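Local coordinates for putative uncharacterized protein (Leishmania major, PDB 3M3I) that is of unknown function but belongs to the cupin superfamily (DUF985), whose members fold as small beta barrels, and assembles here as a pair of subunits, at residues V49-R57 with S179-F187; S73-W84 with Q147-S158. All coordinates share one frame; numbering follows the deposited sequence.

Contact 1: V49-R57 with S179-F187; sequences VDNEEGNRR and SPGFDYRDF
Arg57 and Asp186 carry the charged part of this contact, the guanidinium meeting the carboxylate side-on. Arg57 NE reaches Asp186 OD2 at 2.7 Å on the syn lone pair, while Arg57 NH2 points almost straight at Asp186 OD1 (3.2 Å, N-H...O angle 176°). A bend at chi2 (-81°) turns the Arg57 chain so that its NE/NH2 edge meets Asp186. The guanidinium is also covered on both faces: the carboxylate of Asp183 stacks over its centre on one, and Asn55 CB lies against the other. Asp183 is held in place by Arg185, whose NE and NH2 take one oxygen each, and the backbone N of Arg185 closes an Asx turn on Asp183 OD2. Arg57 NH1 and Arg185 NH2 come within 3.3 Å, two donors whose charges are probably offset by the two aspartates.

Water extends the polar layer. One molecule accepts from Asn51 ND2 and Asn55 ND2 and donates to both Glu53 OE1 and Asp186 OD1, probably easing the approach of these like charges. Another joins Glu52 OE2 to Ser179 O, while Glu52 OE1 is hydrogen-bonded to Ser80 OG.

The apolar part centres on Pro180, which follows a cis peptide bond. Its CB packs on Val49 CG2 (3.9 Å) and on Asn51 CB (4.0 Å).

Glu53 N donates to Asn51 OD1, making an Asx turn; Asn55 N reaches the same oxygen from the opposite face. Residues 49-57 form a beta hairpin whose returning strand supplies Arg57 to a salt-bridge network with Asp183, Arg185 and Asp186, and whose turn rests on Pro180.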
loop_
_atom_site.group_PDB
_atom_site.type_symbol
_atom_site.label_atom_id
_atom_site.label_comp_id
_atom_site.label_asym_id
_atom_site.label_seq_id
_atom_site.Cartn_x
_atom_site.Cartn_y
_atom_site.Cartn_z
ATOM N N VAL A 49 0.326 -14.981 11.626
ATOM C CA VAL A 49 1.725 -14.939 12.028
ATOM C C VAL A 49 1.797 -14.461 13.472
ATOM O O VAL A 49 0.798 -13.992 14.019
ATOM C CB VAL A 49 2.568 -13.989 11.097
ATOM C CG1 VAL A 49 2.425 -14.399 9.678
ATOM C CG2 VAL A 49 2.134 -12.522 11.232
ATOM N N ASP A 50 2.976 -14.588 14.075
ATOM C CA ASP A 50 3.267 -14.009 15.380
ATOM C C ASP A 50 3.792 -12.581 15.207
ATOM O O ASP A 50 4.732 -12.329 14.428
ATOM C CB ASP A 50 4.312 -14.853 16.125
ATOM C CG ASP A 50 3.739 -16.165 16.693
ATOM O OD1 ASP A 50 2.574 -16.200 17.165
ATOM O OD2 ASP A 50 4.479 -17.165 16.707
ATOM N N ASN A 51 3.187 -11.641 15.922
ATOM C CA ASN A 51 3.614 -10.250 15.847
ATOM C C ASN A 51 4.847 -9.943 16.740
ATOM O O ASN A 51 5.454 -10.838 17.318
ATOM C CB ASN A 51 2.428 -9.329 16.182
ATOM C CG ASN A 51 2.050 -9.407 17.623
ATOM O OD1 ASN A 51 2.641 -10.194 18.371
ATOM N ND2 ASN A 51 1.080 -8.596 18.045
ATOM N N GLU A 52 5.214 -8.671 16.855
ATOM C CA GLU A 52 6.376 -8.275 17.653
ATOM C C GLU A 52 6.269 -8.652 19.134
ATOM O O GLU A 52 7.280 -8.704 19.814
ATOM C CB GLU A 52 6.623 -6.760 17.544
ATOM C CG GLU A 52 7.099 -6.275 16.162
ATOM C CD GLU A 52 5.977 -6.058 15.148
ATOM O OE1 GLU A 52 4.828 -6.523 15.381
ATOM O OE2 GLU A 52 6.255 -5.426 14.108
ATOM N N GLU A 53 5.052 -8.893 19.632
ATOM C CA GLU A 53 4.817 -9.171 21.064
ATOM C C GLU A 53 4.383 -10.609 21.350
ATOM O O GLU A 53 3.986 -10.915 22.462
ATOM C CB GLU A 53 3.763 -8.203 21.628
ATOM C CG GLU A 53 4.236 -6.762 21.813
ATOM C CD GLU A 53 3.070 -5.755 21.982
ATOM O OE1 GLU A 53 1.937 -6.027 21.481
ATOM O OE2 GLU A 53 3.300 -4.689 22.614
ATOM N N GLY A 54 4.453 -11.485 20.355
ATOM C CA GLY A 54 4.141 -12.895 20.555
ATOM C C GLY A 54 2.761 -13.341 20.084
ATOM O O GLY A 54 2.515 -14.541 19.944
ATOM N N ASN A 55 1.874 -12.384 19.813
ATOM C CA ASN A 55 0.467 -12.665 19.558
ATOM C C ASN A 55 0.147 -13.045 18.111
ATOM O O ASN A 55 0.758 -12.536 17.176
ATOM C CB ASN A 55 -0.359 -11.439 19.935
ATOM C CG ASN A 55 -0.135 -10.999 21.376
ATOM O OD1 ASN A 55 -0.055 -11.825 22.283
ATOM N ND2 ASN A 55 -0.060 -9.694 21.590
ATOM N N ARG A 56 -0.839 -13.917 17.938
ATOM C CA ARG A 56 -1.294 -14.321 16.607
ATOM C C ARG A 56 -2.104 -13.220 15.947
ATOM O O ARG A 56 -3.102 -12.733 16.502
ATOM C CB ARG A 56 -2.131 -15.602 16.662
ATOM C CG ARG A 56 -1.399 -16.789 17.265
ATOM C CD ARG A 56 -0.214 -17.233 16.430
ATOM N NE ARG A 56 -0.628 -17.955 15.232
ATOM C CZ ARG A 56 0.212 -18.430 14.320
ATOM N NH1 ARG A 56 1.509 -18.252 14.461
ATOM N NH2 ARG A 56 -0.249 -19.074 13.258
ATOM N N ARG A 57 -1.650 -12.832 14.758
ATOM C CA ARG A 57 -2.256 -11.766 13.972
ATOM C C ARG A 57 -2.257 -12.200 12.520
ATOM O O ARG A 57 -1.519 -13.113 12.142
ATOM C CB ARG A 57 -1.448 -10.500 14.121
ATOM C CG ARG A 57 -1.385 -9.953 15.538
ATOM C CD ARG A 57 -2.629 -9.168 15.907
ATOM N NE ARG A 57 -2.568 -8.701 17.293
ATOM C CZ ARG A 57 -2.978 -9.407 18.351
ATOM N NH1 ARG A 57 -3.495 -10.621 18.198
ATOM N NH2 ARG A 57 -2.865 -8.891 19.574
ATOM N N SER A 179 1.253 -4.423 9.085
ATOM C CA SER A 179 1.843 -5.772 9.015
ATOM C C SER A 179 3.019 -5.955 9.975
ATOM O O SER A 179 4.008 -5.211 9.899
ATOM C CB SER A 179 2.325 -6.097 7.608
ATOM O OG SER A 179 3.063 -7.311 7.597
ATOM N N PRO A 180 2.925 -6.958 10.876
ATOM C CA PRO A 180 1.796 -7.865 11.072
ATOM C C PRO A 180 0.493 -7.125 11.429
ATOM O O PRO A 180 0.531 -6.004 11.920
ATOM C CB PRO A 180 2.280 -8.775 12.213
ATOM C CG PRO A 180 3.740 -8.756 12.100
ATOM C CD PRO A 180 4.075 -7.356 11.714
ATOM N N GLY A 181 -0.644 -7.770 11.186
ATOM C CA GLY A 181 -1.925 -7.087 10.998
ATOM C C GLY A 181 -2.474 -6.287 12.162
ATOM O O GLY A 181 -2.065 -6.461 13.316
ATOM N N PHE A 182 -3.424 -5.412 11.846
ATOM C CA PHE A 182 -4.102 -4.607 12.849
ATOM C C PHE A 182 -5.077 -5.437 13.719
ATOM O O PHE A 182 -5.768 -6.345 13.241
ATOM C CB PHE A 182 -4.842 -3.443 12.159
ATOM C CG PHE A 182 -5.521 -2.516 13.110
ATOM C CD1 PHE A 182 -4.849 -1.448 13.654
ATOM C CD2 PHE A 182 -6.829 -2.711 13.467
ATOM C CE1 PHE A 182 -5.472 -0.601 14.538
ATOM C CE2 PHE A 182 -7.444 -1.866 14.351
ATOM C CZ PHE A 182 -6.760 -0.817 14.884
ATOM N N ASP A 183 -5.111 -5.098 15.005
ATOM C CA ASP A 183 -6.018 -5.694 15.964
ATOM C C ASP A 183 -6.220 -4.624 17.023
ATOM O O ASP A 183 -5.251 -4.059 17.525
ATOM C CB ASP A 183 -5.417 -6.981 16.556
ATOM C CG ASP A 183 -6.413 -7.772 17.423
ATOM O OD1 ASP A 183 -6.689 -8.943 17.103
ATOM O OD2 ASP A 183 -6.915 -7.235 18.446
ATOM N N TYR A 184 -7.475 -4.320 17.353
ATOM C CA TYR A 184 -7.755 -3.262 18.332
ATOM C C TYR A 184 -7.145 -3.569 19.705
ATOM O O TYR A 184 -6.969 -2.661 20.516
ATOM C CB TYR A 184 -9.256 -2.984 18.444
ATOM C CG TYR A 184 -9.793 -2.052 17.375
ATOM C CD1 TYR A 184 -9.531 -0.697 17.414
ATOM C CD2 TYR A 184 -10.571 -2.535 16.322
ATOM C CE1 TYR A 184 -10.035 0.165 16.427
ATOM C CE2 TYR A 184 -11.071 -1.687 15.324
ATOM C CZ TYR A 184 -10.803 -0.346 15.388
ATOM O OH TYR A 184 -11.295 0.493 14.409
ATOM N N ARG A 185 -6.768 -4.827 19.960
ATOM C CA ARG A 185 -6.057 -5.126 21.189
ATOM C C ARG A 185 -4.710 -4.407 21.228
ATOM O O ARG A 185 -4.211 -4.137 22.314
ATOM C CB ARG A 185 -5.919 -6.625 21.413
ATOM C CG ARG A 185 -7.214 -7.290 21.872
ATOM C CD ARG A 185 -7.123 -8.794 21.951
ATOM N NE ARG A 185 -6.886 -9.403 20.647
ATOM C CZ ARG A 185 -6.886 -10.718 20.391
ATOM N NH1 ARG A 185 -7.151 -11.609 21.342
ATOM N NH2 ARG A 185 -6.646 -11.143 19.154
ATOM N N ASP A 186 -4.155 -4.072 20.053
ATOM C CA ASP A 186 -2.901 -3.318 19.917
ATOM C C ASP A 186 -3.096 -1.820 19.605
ATOM O O ASP A 186 -2.159 -1.138 19.162
ATOM C CB ASP A 186 -2.079 -3.916 18.773
ATOM C CG ASP A 186 -1.976 -5.412 18.849
ATOM O OD1 ASP A 186 -1.747 -5.912 19.946
ATOM O OD2 ASP A 186 -2.104 -6.096 17.812
ATOM N N PHE A 187 -4.305 -1.308 19.809
ATOM C CA PHE A 187 -4.636 0.071 19.470
ATOM C C PHE A 187 -4.728 0.839 20.756
ATOM O O PHE A 187 -5.592 0.547 21.616
ATOM C CB PHE A 187 -5.945 0.084 18.713
ATOM C CG PHE A 187 -6.429 1.451 18.324
ATOM C CD1 PHE A 187 -5.826 2.147 17.280
ATOM C CD2 PHE A 187 -7.532 2.022 18.962
ATOM C CE1 PHE A 187 -6.291 3.385 16.906
ATOM C CE2 PHE A 187 -7.995 3.262 18.590
ATOM C CZ PHE A 187 -7.382 3.949 17.558
HETATM O O HOH W 1 0.257 -7.532 20.205
HETATM O O HOH W 2 0.302 -6.860 15.119
HETATM O O HOH W 3 5.938 -4.469 11.598
#

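Contact 2: S73-W84 with Q147-S158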
loop_
_atom_site.group_PDB
_atom_site.type_symbol
_atom_site.label_atom_id
_atom_site.label_comp_id
_atom_site.label_asym_id
_atom_site.label_seq_id
_atom_site.Cartn_x
_atom_site.Cartn_y
_atom_site.Cartn_z
ATOM N N SER A 73 -6.590 12.496 12.344
ATOM C CA SER A 73 -6.363 11.274 13.121
ATOM C C SER A 73 -5.534 11.677 14.331
ATOM O O SER A 73 -4.461 12.220 14.178
ATOM C CB SER A 73 -5.637 10.230 12.270
ATOM O OG SER A 73 -4.877 9.301 13.035
ATOM N N HIS A 74 -6.030 11.434 15.536
ATOM C CA HIS A 74 -5.363 11.916 16.747
ATOM C C HIS A 74 -4.291 10.950 17.184
ATOM O O HIS A 74 -4.299 9.794 16.783
ATOM C CB HIS A 74 -6.372 12.120 17.871
ATOM C CG HIS A 74 -7.362 13.205 17.595
ATOM N ND1 HIS A 74 -8.501 12.997 16.852
ATOM C CD2 HIS A 74 -7.376 14.510 17.950
ATOM C CE1 HIS A 74 -9.179 14.125 16.766
ATOM N NE2 HIS A 74 -8.513 15.061 17.419
ATOM N N LEU A 75 -3.373 11.434 18.009
ATOM C CA LEU A 75 -2.218 10.647 18.430
ATOM C C LEU A 75 -2.590 9.267 18.995
ATOM O O LEU A 75 -3.325 9.143 19.977
ATOM C CB LEU A 75 -1.360 11.440 19.425
ATOM C CG LEU A 75 -0.721 12.734 18.880
ATOM C CD1 LEU A 75 0.265 13.344 19.861
ATOM C CD2 LEU A 75 -0.018 12.492 17.552
ATOM N N HIS A 76 -2.092 8.229 18.337
ATOM C CA HIS A 76 -2.313 6.853 18.758
ATOM C C HIS A 76 -1.042 6.022 18.537
ATOM O O HIS A 76 -0.052 6.503 17.968
ATOM C CB HIS A 76 -3.480 6.254 17.978
ATOM C CG HIS A 76 -3.244 6.183 16.505
ATOM N ND1 HIS A 76 -3.296 7.292 15.689
ATOM C CD2 HIS A 76 -2.933 5.140 15.701
ATOM C CE1 HIS A 76 -3.043 6.934 14.445
ATOM N NE2 HIS A 76 -2.816 5.633 14.424
ATOM N N ARG A 77 -1.062 4.780 18.983
ATOM C CA ARG A 77 0.104 3.938 18.859
ATOM C C ARG A 77 -0.291 2.503 18.494
ATOM O O ARG A 77 -1.320 1.997 18.948
ATOM C CB ARG A 77 0.923 3.986 20.149
ATOM C CG ARG A 77 2.173 3.118 20.148
ATOM C CD ARG A 77 2.498 2.665 21.542
ATOM N NE ARG A 77 3.204 3.682 22.305
ATOM C CZ ARG A 77 3.099 3.864 23.617
ATOM N NH1 ARG A 77 2.278 3.131 24.357
ATOM N NH2 ARG A 77 3.819 4.807 24.194
ATOM N N LEU A 78 0.533 1.877 17.654
ATOM C CA LEU A 78 0.342 0.500 17.230
ATOM C C LEU A 78 1.531 -0.278 17.758
ATOM O O LEU A 78 2.370 0.274 18.450
ATOM C CB LEU A 78 0.263 0.413 15.700
ATOM C CG LEU A 78 -0.918 1.124 15.026
ATOM C CD1 LEU A 78 -0.705 1.294 13.533
ATOM C CD2 LEU A 78 -2.228 0.389 15.272
ATOM N N CYS A 79 1.593 -1.562 17.468
ATOM C CA CYS A 79 2.789 -2.337 17.789
ATOM C C CYS A 79 3.442 -2.951 16.541
ATOM O O CYS A 79 4.493 -3.544 16.643
ATOM C CB CYS A 79 2.475 -3.402 18.847
ATOM S SG CYS A 79 2.097 -5.000 18.188
ATOM N N SER A 80 2.824 -2.779 15.377
ATOM C CA SER A 80 3.422 -3.151 14.105
ATOM C C SER A 80 3.552 -1.918 13.206
ATOM O O SER A 80 2.916 -0.902 13.458
ATOM C CB SER A 80 2.559 -4.210 13.426
ATOM O OG SER A 80 2.346 -5.310 14.288
ATOM N N ASP A 81 4.386 -2.023 12.167
ATOM C CA ASP A 81 4.571 -0.957 11.173
ATOM C C ASP A 81 3.280 -0.717 10.412
ATOM O O ASP A 81 2.524 -1.651 10.157
ATOM C CB ASP A 81 5.617 -1.334 10.115
ATOM C CG ASP A 81 7.001 -1.533 10.674
ATOM O OD1 ASP A 81 7.809 -2.166 9.968
ATOM O OD2 ASP A 81 7.301 -1.065 11.789
ATOM N N GLU A 82 3.051 0.526 10.017
ATOM C CA GLU A 82 1.931 0.863 9.162
ATOM C C GLU A 82 2.392 1.701 7.961
ATOM O O GLU A 82 2.990 2.765 8.121
ATOM C CB GLU A 82 0.884 1.616 9.960
ATOM C CG GLU A 82 -0.334 1.971 9.133
ATOM C CD GLU A 82 -1.408 2.671 9.929
ATOM O OE1 GLU A 82 -1.071 3.558 10.746
ATOM O OE2 GLU A 82 -2.585 2.333 9.715
ATOM N N THR A 83 2.086 1.218 6.763
ATOM C CA THR A 83 2.555 1.843 5.533
ATOM C C THR A 83 1.411 2.617 4.887
ATOM O O THR A 83 0.333 2.062 4.680
ATOM C CB THR A 83 3.125 0.780 4.536
ATOM O OG1 THR A 83 4.265 0.126 5.115
ATOM C CG2 THR A 83 3.533 1.425 3.243
ATOM N N TRP A 84 1.676 3.882 4.559
ATOM C CA TRP A 84 0.693 4.830 4.021
ATOM C C TRP A 84 0.944 5.153 2.545
ATOM O O TRP A 84 1.978 5.694 2.228
ATOM C CB TRP A 84 0.797 6.136 4.806
ATOM C CG TRP A 84 0.380 5.997 6.209
ATOM C CD1 TRP A 84 0.997 5.268 7.180
ATOM C CD2 TRP A 84 -0.754 6.609 6.820
ATOM N NE1 TRP A 84 0.311 5.379 8.361
ATOM C CE2 TRP A 84 -0.774 6.193 8.168
ATOM C CE3 TRP A 84 -1.763 7.460 6.357
ATOM C CZ2 TRP A 84 -1.758 6.593 9.058
ATOM C CZ3 TRP A 84 -2.741 7.871 7.243
ATOM C CH2 TRP A 84 -2.733 7.435 8.586
ATOM N N GLN A 147 4.682 7.025 -0.739
ATOM C CA GLN A 147 4.606 5.924 0.213
ATOM C C GLN A 147 5.476 6.284 1.421
ATOM O O GLN A 147 6.493 6.940 1.277
ATOM C CB GLN A 147 5.111 4.659 -0.489
ATOM C CG GLN A 147 5.070 3.383 0.319
ATOM C CD GLN A 147 5.974 2.284 -0.237
ATOM O OE1 GLN A 147 6.609 1.588 0.515
ATOM N NE2 GLN A 147 5.997 2.112 -1.554
ATOM N N TYR A 148 5.066 5.853 2.607
ATOM C CA TYR A 148 5.835 6.036 3.833
ATOM C C TYR A 148 5.319 5.090 4.915
ATOM O O TYR A 148 4.119 4.823 4.993
ATOM C CB TYR A 148 5.754 7.479 4.317
ATOM C CG TYR A 148 6.435 7.696 5.642
ATOM C CD1 TYR A 148 7.783 8.049 5.711
ATOM C CD2 TYR A 148 5.745 7.512 6.832
ATOM C CE1 TYR A 148 8.415 8.239 6.940
ATOM C CE2 TYR A 148 6.365 7.696 8.049
ATOM C CZ TYR A 148 7.695 8.051 8.102
ATOM O OH TYR A 148 8.285 8.225 9.327
ATOM N N THR A 149 6.243 4.599 5.745
ATOM C CA THR A 149 5.976 3.592 6.769
ATOM C C THR A 149 6.222 4.139 8.172
ATOM O O THR A 149 7.322 4.574 8.488
ATOM C CB THR A 149 6.846 2.335 6.567
ATOM O OG1 THR A 149 6.460 1.687 5.359
ATOM C CG2 THR A 149 6.674 1.348 7.712
ATOM N N VAL A 150 5.183 4.093 9.010
ATOM C CA VAL A 150 5.258 4.569 10.385
ATOM C C VAL A 150 5.724 3.385 11.215
ATOM O O VAL A 150 5.032 2.380 11.265
ATOM C CB VAL A 150 3.888 5.078 10.885
ATOM C CG1 VAL A 150 3.983 5.550 12.322
ATOM C CG2 VAL A 150 3.387 6.200 9.989
ATOM N N PRO A 151 6.911 3.477 11.841
ATOM C CA PRO A 151 7.396 2.273 12.515
ATOM C C PRO A 151 6.541 1.926 13.728
ATOM O O PRO A 151 6.044 2.828 14.402
ATOM C CB PRO A 151 8.819 2.650 12.940
ATOM C CG PRO A 151 9.194 3.820 12.071
ATOM C CD PRO A 151 7.908 4.562 11.887
ATOM N N GLY A 152 6.359 0.630 13.973
ATOM C CA GLY A 152 5.692 0.153 15.172
ATOM C C GLY A 152 6.312 0.767 16.414
ATOM O O GLY A 152 7.524 0.854 16.538
ATOM N N GLY A 153 5.466 1.211 17.328
ATOM C CA GLY A 153 5.906 1.805 18.576
ATOM C C GLY A 153 5.912 3.312 18.512
ATOM O O GLY A 153 6.079 3.957 19.529
ATOM N N ALA A 154 5.726 3.880 17.324
ATOM C CA ALA A 154 5.640 5.328 17.185
ATOM C C ALA A 154 4.304 5.855 17.702
ATOM O O ALA A 154 3.270 5.229 17.500
ATOM C CB ALA A 154 5.845 5.746 15.724
ATOM N N ILE A 155 4.345 6.990 18.396
ATOM C CA ILE A 155 3.150 7.777 18.689
ATOM C C ILE A 155 2.946 8.709 17.492
ATOM O O ILE A 155 3.795 9.553 17.213
ATOM C CB ILE A 155 3.314 8.589 19.979
ATOM C CG1 ILE A 155 3.474 7.659 21.193
ATOM C CG2 ILE A 155 2.121 9.523 20.202
ATOM C CD1 ILE A 155 4.096 8.327 22.380
ATOM N N PHE A 156 1.831 8.551 16.783
ATOM C CA PHE A 156 1.610 9.270 15.527
ATOM C C PHE A 156 0.150 9.630 15.212
ATOM O O PHE A 156 -0.787 9.025 15.736
ATOM C CB PHE A 156 2.184 8.465 14.367
ATOM C CG PHE A 156 1.429 7.209 14.053
ATOM C CD1 PHE A 156 1.418 6.150 14.930
ATOM C CD2 PHE A 156 0.765 7.067 12.856
ATOM C CE1 PHE A 156 0.742 4.997 14.635
ATOM C CE2 PHE A 156 0.095 5.906 12.561
ATOM C CZ PHE A 156 0.089 4.874 13.442
ATOM N N GLY A 157 -0.029 10.601 14.321
ATOM C CA GLY A 157 -1.371 11.047 13.920
ATOM C C GLY A 157 -1.315 11.675 12.549
ATOM O O GLY A 157 -0.242 11.753 11.984
ATOM N N SER A 158 -2.448 12.127 12.011
ATOM C CA SER A 158 -2.444 12.765 10.707
ATOM C C SER A 158 -3.393 13.953 10.595
ATOM O O SER A 158 -4.334 14.068 11.365
ATOM C CB SER A 158 -2.703 11.737 9.598
ATOM O OG SER A 158 -4.069 11.403 9.480
#
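Thr83 OG1 and Thr149 OG1 share a hydrogen bond of 2.7 Å across a non-hydrogen-bonded antiparallel pair, so each hydroxyl finds a partner in the facing strand. On either side the backbone pairs Glu82-Val150 and Trp84-Tyr148 exchange two bonds each, the straightest from Trp84 N to Tyr148 O (176°). Farther along, His76 and Phe156 satisfy each other's N and O, as do Ser73 and Ser158; a beta bulge shifts the register between these pairs.

Side chains also bond to backbone atoms. Asp81 OD2 offers its anti lone pair to Gly152 N (2.9 Å) at the type II turn 151-154, while Asp81 OD1 is bound by Tyr60 of the second subunit. His76 ND1 donates in the ring plane to His74 O (2.9 Å), which fixes the rotation of the imidazole.

That ring lies obliquely over one face of Phe156, with planes 47° apart. Val150 CG1 covers the opposite face over its centre, and Leu78 CD1 and Glu82 OE1 (3.2 Å from Phe156 CE2) meet the rim, the carboxylate standing upright to the ring. Phe156 CG sits between its backbone N and carbonyl carbon (chi1 70°), which brings the ring between His76 and Val150. Trp84 NE1 gives Glu82 OE1 a weak bond, and its indole packs on Val150 CG2.

Two sheets meet here: strand 81-87 runs between 147-150 and 172-179, and strand 155-159 between 76-77 and 92-98. Trp84 lies between them, touching Leu92 and Leu94 of strand 92-98, Val174 and Cys176 of strand 172-179, and the ring of Phe65.

Contact 2 is nested along the chain within the loop closed by contact 1, and their centres lie about 14 Å apart. Contact 2 sits near the middle of the subunit, about 5 Å from the chain centre, whereas contact 1 is about 17 Å from it. The loop 78-80 and the adjoining start of strand 81-87 join them: Ser80 OG lies 3.0 Å from Glu52 OE1, probably hydrogen-bonded, and Ser179 N lies 3.2 Å from Asp81 O where strands 81-87 and 172-179 pair. Both contacts also reach the second subunit, contact 1 through Asp50 and Ser179, contact 2 through Asp81 and Gln147.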